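Local coordinates for spore germination protein GerM (Bacillus subtilis subsp. subtilis str. 168, PDB 6GZB) that is of unknown molecular function but affects both sporulation and germination, and carries two tandem GerMN domains, at residues 102-107 / 126-131; 56-61 / 84-89. All blocks are in the same frame, centred on the assembly; numbering follows the deposited sequence.

Contact 1: residues 102-107 / 126-131; sequences AVLPAD and NEFKNY
The ring of P105 lies over the backbone of the 3-10 turn at 126-129 and the residues that follow it, its CB 3.3 Å from E127 O and 3.4 Å from N130 O. CG also approaches both oxygens, so CB and CG both lie against the carbonyls of E127 and N130; E127 O already accepts the backbone N-H of N130. N130 CB stands 3.8 Å from P105 CB, and Y131 CB touches CG. One residue back, L104 continues the apolar surface: its CD2 reaches F128 CE1 at 3.8 Å, meeting the ring obliquely. F128 CB points away from 102-107, but CG is set beside the carbonyl carbon (chi1 -178°), and the ring beyond it, stacked on F124, brings CE1 back to L104. In the first GerMN domain this joins the loop after strand 100-101 to the loop between strand 119-124 and helix 136-147, with N130 at the centre of an inverse gamma turn. E127 bends at chi2 (85°), and its CB and CG run past the carbonyls of A106 and D107; CG is 3.9 Å from D107 CB. E127 OE1 and D107 O, both acceptors, are merely near each other; OE1 is hydrogen-bonded to S125 OG. An alanine in place of E127 would probably leave S125 OG without this partner and open a gap beside D107 CB, where CG now packs. At the exposed side a water bridges the segments, donating to A106 O and accepting from N130 ND2 at 3.1 Å. Y131 OH hydrogen-bonds E136 and the backbone N of V170.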
loop_
_atom_site.group_PDB
_atom_site.type_symbol
_atom_site.label_atom_id
_atom_site.label_comp_id
_atom_site.label_asym_id
_atom_site.label_seq_id
_atom_site.Cartn_x
_atom_site.Cartn_y
_atom_site.Cartn_z
ATOM N N ALA A 102 0.958 0.978 -16.734
ATOM C CA ALA A 102 -0.287 0.283 -16.479
ATOM C C ALA A 102 -0.027 -1.199 -16.255
ATOM O O ALA A 102 1.108 -1.664 -16.367
ATOM C CB ALA A 102 -1.248 0.497 -17.629
ATOM N N VAL A 103 -1.071 -1.940 -15.911
ATOM C CA VAL A 103 -0.894 -3.261 -15.299
ATOM C C VAL A 103 -1.539 -4.379 -16.121
ATOM O O VAL A 103 -0.943 -5.429 -16.338
ATOM C CB VAL A 103 -1.495 -3.287 -13.881
ATOM C CG1 VAL A 103 -1.391 -4.682 -13.278
ATOM C CG2 VAL A 103 -0.793 -2.282 -12.991
ATOM N N LEU A 104 -2.792 -4.190 -16.498
ATOM C CA LEU A 104 -3.521 -5.221 -17.229
ATOM C C LEU A 104 -3.233 -5.107 -18.722
ATOM O O LEU A 104 -2.999 -4.008 -19.231
ATOM C CB LEU A 104 -5.018 -5.091 -16.975
ATOM C CG LEU A 104 -5.431 -5.198 -15.508
ATOM C CD1 LEU A 104 -6.919 -4.920 -15.347
ATOM C CD2 LEU A 104 -5.050 -6.563 -14.946
ATOM N N PRO A 105 -3.220 -6.248 -19.427
ATOM C CA PRO A 105 -2.921 -6.265 -20.859
ATOM C C PRO A 105 -3.942 -5.484 -21.673
ATOM O O PRO A 105 -5.103 -5.375 -21.275
ATOM C CB PRO A 105 -2.969 -7.750 -21.213
ATOM C CG PRO A 105 -2.722 -8.462 -19.918
ATOM C CD PRO A 105 -3.377 -7.607 -18.880
ATOM N N ALA A 106 -3.496 -4.922 -22.794
ATOM C CA ALA A 106 -4.360 -4.125 -23.662
ATOM C C ALA A 106 -5.607 -4.900 -24.049
ATOM O O ALA A 106 -5.564 -6.118 -24.238
ATOM C CB ALA A 106 -3.604 -3.695 -24.914
ATOM N N ASP A 107 -6.727 -4.186 -24.101
ATOM C CA ASP A 107 -7.993 -4.730 -24.572
ATOM C C ASP A 107 -8.635 -5.679 -23.561
ATOM O O ASP A 107 -9.640 -6.316 -23.862
ATOM C CB ASP A 107 -7.820 -5.432 -25.920
ATOM C CG ASP A 107 -7.354 -4.491 -27.016
ATOM O OD1 ASP A 107 -7.985 -3.428 -27.201
ATOM O OD2 ASP A 107 -6.355 -4.820 -27.694
ATOM N N ASN A 126 -10.620 -12.484 -21.969
ATOM C CA ASN A 126 -9.526 -13.424 -22.177
ATOM C C ASN A 126 -8.181 -12.742 -22.380
ATOM O O ASN A 126 -7.131 -13.369 -22.186
ATOM C CB ASN A 126 -9.819 -14.344 -23.362
ATOM C CG ASN A 126 -8.913 -15.563 -23.384
ATOM O OD1 ASN A 126 -8.037 -15.688 -24.242
ATOM N ND2 ASN A 126 -9.072 -16.432 -22.395
ATOM N N GLU A 127 -8.203 -11.473 -22.779
ATOM C CA GLU A 127 -6.959 -10.694 -22.925
ATOM C C GLU A 127 -6.182 -10.592 -21.612
ATOM O O GLU A 127 -4.975 -10.311 -21.614
ATOM C CB GLU A 127 -7.270 -9.287 -23.432
ATOM C CG GLU A 127 -7.645 -9.233 -24.900
ATOM C CD GLU A 127 -9.112 -9.515 -25.146
ATOM O OE1 GLU A 127 -9.857 -9.753 -24.166
ATOM O OE2 GLU A 127 -9.522 -9.471 -26.325
ATOM N N PHE A 128 -6.882 -10.797 -20.494
ATOM C CA PHE A 128 -6.260 -10.820 -19.170
ATOM C C PHE A 128 -5.036 -11.736 -19.130
ATOM O O PHE A 128 -4.126 -11.534 -18.323
ATOM C CB PHE A 128 -7.287 -11.269 -18.125
ATOM C CG PHE A 128 -6.765 -11.279 -16.713
ATOM C CD1 PHE A 128 -6.796 -10.130 -15.943
ATOM C CD2 PHE A 128 -6.296 -12.456 -16.135
ATOM C CE1 PHE A 128 -6.353 -10.143 -14.630
ATOM C CE2 PHE A 128 -5.867 -12.481 -14.817
ATOM C CZ PHE A 128 -5.879 -11.322 -14.069
ATOM N N LYS A 129 -5.006 -12.729 -20.018
ATOM C CA LYS A 129 -3.934 -13.716 -20.025
ATOM C C LYS A 129 -2.659 -13.196 -20.666
ATOM O O LYS A 129 -1.604 -13.813 -20.517
ATOM C CB LYS A 129 -4.377 -14.982 -20.748
ATOM C CG LYS A 129 -5.529 -15.703 -20.077
ATOM C CD LYS A 129 -5.798 -17.046 -20.742
ATOM C CE LYS A 129 -6.987 -17.739 -20.100
ATOM N NZ LYS A 129 -7.658 -18.700 -21.017
ATOM N N ASN A 130 -2.742 -12.057 -21.353
ATOM C CA ASN A 130 -1.650 -11.609 -22.220
ATOM C C ASN A 130 -0.615 -10.761 -21.491
ATOM O O ASN A 130 -0.240 -9.698 -21.970
ATOM C CB ASN A 130 -2.196 -10.802 -23.395
ATOM C CG ASN A 130 -3.092 -11.617 -24.299
ATOM O OD1 ASN A 130 -2.972 -12.839 -24.380
ATOM N ND2 ASN A 130 -4.020 -10.942 -24.967
ATOM N N TYR A 131 -0.124 -11.251 -20.360
ATOM C CA TYR A 131 0.903 -10.555 -19.601
ATOM C C TYR A 131 2.188 -11.378 -19.579
ATOM O O TYR A 131 2.165 -12.573 -19.846
ATOM C CB TYR A 131 0.410 -10.292 -18.176
ATOM C CG TYR A 131 0.068 -11.544 -17.392
ATOM C CD1 TYR A 131 1.046 -12.246 -16.714
ATOM C CD2 TYR A 131 -1.235 -12.004 -17.319
ATOM C CE1 TYR A 131 0.736 -13.369 -15.972
ATOM C CE2 TYR A 131 -1.556 -13.127 -16.582
ATOM C CZ TYR A 131 -0.557 -13.830 -15.942
ATOM O OH TYR A 131 -0.849 -14.966 -15.213
HETATM O O HOH W 1 -3.873 -7.825 -24.883
#

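Contact 2: residues 56-61 / 84-89; sequences LYLIDK and EYLVQG
The end of strand 51-60 passes the type I beta turn E84-V87, which starts on the last residue of helix 78-84, with the CA atoms of L56 and L86 6.9 Å apart. In the first GerMN domain the strand is the middle one of a three-stranded antiparallel sheet, between 65-73 and 100-101, and the turn meets it through side chains. L56 bears on Y85: its CD1 lies 3.8 Å from Y85 CB and 3.6 Å from Y85 O, while CD2 approaches the same CB at 4.0 Å. The two side chains cross at a slant; the rest of Y85 leads away from L56, and its side chain also touches L72 and P73 of strand 65-73, P91 and I95. L86 makes the other half of the contact with a single methyl, CD2. Its chi1 of -61° sets CG beside the backbone N, anti to the carbonyl carbon. CD2 touches L56 CB and L58 CD2, each at 4.1 Å, and so spans two leucines separated by Y57. S142 and T146 of helix 136-147 also touch L86; the same two residues hydrogen-bond the backbone of Y57, through Y57 O and Y57 N respectively. The backbones of L56, L58 and I59 pair within the sheet instead. L86 CD2 lies beside both helix-bonded atoms, 3.9 Å from Y57 O and 4.0 Å from Y57 N.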
loop_
_atom_site.group_PDB
_atom_site.type_symbol
_atom_site.label_atom_id
_atom_site.label_comp_id
_atom_site.label_asym_id
_atom_site.label_seq_id
_atom_site.Cartn_x
_atom_site.Cartn_y
_atom_site.Cartn_z
ATOM N N LEU A 56 -5.024 4.137 -7.978
ATOM C CA LEU A 56 -4.688 3.103 -8.949
ATOM C C LEU A 56 -3.341 2.501 -8.583
ATOM O O LEU A 56 -2.351 3.219 -8.441
ATOM C CB LEU A 56 -4.637 3.676 -10.362
ATOM C CG LEU A 56 -5.887 4.398 -10.856
ATOM C CD1 LEU A 56 -5.634 4.943 -12.257
ATOM C CD2 LEU A 56 -7.094 3.474 -10.848
ATOM N N TYR A 57 -3.302 1.180 -8.446
ATOM C CA TYR A 57 -2.068 0.506 -8.083
ATOM C C TYR A 57 -1.286 0.139 -9.339
ATOM O O TYR A 57 -1.508 -0.900 -9.973
ATOM C CB TYR A 57 -2.347 -0.699 -7.168
ATOM C CG TYR A 57 -2.604 -0.260 -5.736
ATOM C CD1 TYR A 57 -3.818 0.311 -5.380
ATOM C CD2 TYR A 57 -1.569 -0.194 -4.818
ATOM C CE1 TYR A 57 -4.028 0.820 -4.107
ATOM C CE2 TYR A 57 -1.771 0.315 -3.549
ATOM C CZ TYR A 57 -2.998 0.838 -3.203
ATOM O OH TYR A 57 -3.190 1.361 -1.934
ATOM N N LEU A 58 -0.419 1.064 -9.730
ATOM C CA LEU A 58 0.363 0.929 -10.947
ATOM C C LEU A 58 1.721 0.322 -10.622
ATOM O O LEU A 58 2.036 0.063 -9.457
ATOM C CB LEU A 58 0.539 2.308 -11.602
ATOM C CG LEU A 58 -0.762 3.053 -11.893
ATOM C CD1 LEU A 58 -0.473 4.455 -12.399
ATOM C CD2 LEU A 58 -1.625 2.288 -12.889
ATOM N N ILE A 59 2.535 0.115 -11.655
ATOM C CA ILE A 59 3.877 -0.409 -11.467
ATOM C C ILE A 59 4.910 0.676 -11.750
ATOM O O ILE A 59 4.924 1.256 -12.823
ATOM C CB ILE A 59 4.114 -1.626 -12.371
ATOM C CG1 ILE A 59 3.074 -2.716 -12.061
ATOM C CG2 ILE A 59 5.523 -2.167 -12.167
ATOM C CD1 ILE A 59 2.966 -3.792 -13.112
ATOM N N ASP A 60 5.771 0.955 -10.782
ATOM C CA ASP A 60 6.785 1.989 -10.957
ATOM C C ASP A 60 8.020 1.453 -11.689
ATOM O O ASP A 60 8.061 0.287 -12.095
ATOM C CB ASP A 60 7.131 2.668 -9.616
ATOM C CG ASP A 60 8.262 1.996 -8.860
ATOM O OD1 ASP A 60 8.658 0.847 -9.188
ATOM O OD2 ASP A 60 8.706 2.620 -7.863
ATOM N N LYS A 61 8.983 2.329 -11.947
ATOM C CA LYS A 61 10.042 2.003 -12.896
ATOM C C LYS A 61 10.982 0.949 -12.349
ATOM O O LYS A 61 11.736 0.339 -13.103
ATOM C CB LYS A 61 10.827 3.246 -13.310
ATOM C CG LYS A 61 11.524 3.966 -12.177
ATOM C CD LYS A 61 12.456 5.040 -12.728
ATOM C CE LYS A 61 12.230 6.390 -12.070
ATOM N NZ LYS A 61 12.533 6.362 -10.615
ATOM N N GLU A 84 -10.643 -0.700 -14.953
ATOM C CA GLU A 84 -10.519 -0.290 -16.353
ATOM C C GLU A 84 -9.367 0.683 -16.527
ATOM O O GLU A 84 -8.742 0.747 -17.591
ATOM C CB GLU A 84 -11.823 0.351 -16.852
ATOM C CG GLU A 84 -12.828 -0.653 -17.397
ATOM C CD GLU A 84 -14.263 -0.143 -17.416
ATOM O OE1 GLU A 84 -15.167 -0.936 -17.755
ATOM O OE2 GLU A 84 -14.504 1.030 -17.069
ATOM N N TYR A 85 -9.075 1.436 -15.472
ATOM C CA TYR A 85 -7.977 2.398 -15.513
ATOM C C TYR A 85 -6.641 1.777 -15.121
ATOM O O TYR A 85 -5.647 2.484 -14.953
ATOM C CB TYR A 85 -8.300 3.594 -14.624
ATOM C CG TYR A 85 -9.054 4.680 -15.357
ATOM C CD1 TYR A 85 -10.413 4.557 -15.616
ATOM C CD2 TYR A 85 -8.404 5.813 -15.819
ATOM C CE1 TYR A 85 -11.105 5.543 -16.287
ATOM C CE2 TYR A 85 -9.097 6.817 -16.468
ATOM C CZ TYR A 85 -10.441 6.663 -16.721
ATOM O OH TYR A 85 -11.139 7.637 -17.394
ATOM N N LEU A 86 -6.611 0.451 -15.009
ATOM C CA LEU A 86 -5.356 -0.279 -14.898
ATOM C C LEU A 86 -4.930 -0.850 -16.251
ATOM O O LEU A 86 -3.882 -1.482 -16.356
ATOM C CB LEU A 86 -5.503 -1.433 -13.902
ATOM C CG LEU A 86 -5.855 -1.053 -12.473
ATOM C CD1 LEU A 86 -6.004 -2.296 -11.620
ATOM C CD2 LEU A 86 -4.793 -0.130 -11.894
ATOM N N VAL A 87 -5.786 -0.715 -17.257
ATOM C CA VAL A 87 -5.563 -1.414 -18.521
ATOM C C VAL A 87 -4.612 -0.624 -19.409
ATOM O O VAL A 87 -4.836 0.555 -19.676
ATOM C CB VAL A 87 -6.874 -1.664 -19.284
ATOM C CG1 VAL A 87 -6.589 -2.378 -20.602
ATOM C CG2 VAL A 87 -7.836 -2.469 -18.424
ATOM N N GLN A 88 -3.521 -1.270 -19.801
ATOM C CA GLN A 88 -2.572 -0.715 -20.762
ATOM C C GLN A 88 -3.282 -0.255 -22.034
ATOM O O GLN A 88 -4.070 -0.997 -22.629
ATOM C CB GLN A 88 -1.507 -1.763 -21.099
ATOM C CG GLN A 88 -0.746 -1.513 -22.399
ATOM C CD GLN A 88 0.329 -0.454 -22.260
ATOM O OE1 GLN A 88 1.126 -0.489 -21.323
ATOM N NE2 GLN A 88 0.359 0.496 -23.197
ATOM N N GLY A 89 -3.016 0.990 -22.419
ATOM C CA GLY A 89 -3.551 1.560 -23.648
ATOM C C GLY A 89 -4.976 2.058 -23.509
ATOM O O GLY A 89 -5.590 2.483 -24.482
#

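In the fold
From the N terminus, strand 51-60 comes first; the chain then returns through strand 65-73 and helix 78-84, and contact 2 closes that excursion when 84-89 meets 56-61. Contact 1 opens later, after strand 100-101, and closes across strands 110-114 and 119-124. The two are in series, neither nested nor crossed, with centres about 11 Å apart. Segments 84-89 and 102-107 join them: V103 N lies 2.9 Å from L86 O, and L104 O lies 2.8 Å from Q88 N, both probable hydrogen bonds. Together they connect the three-stranded sheet, through two adjoining loops, to the approach to helix 136-147.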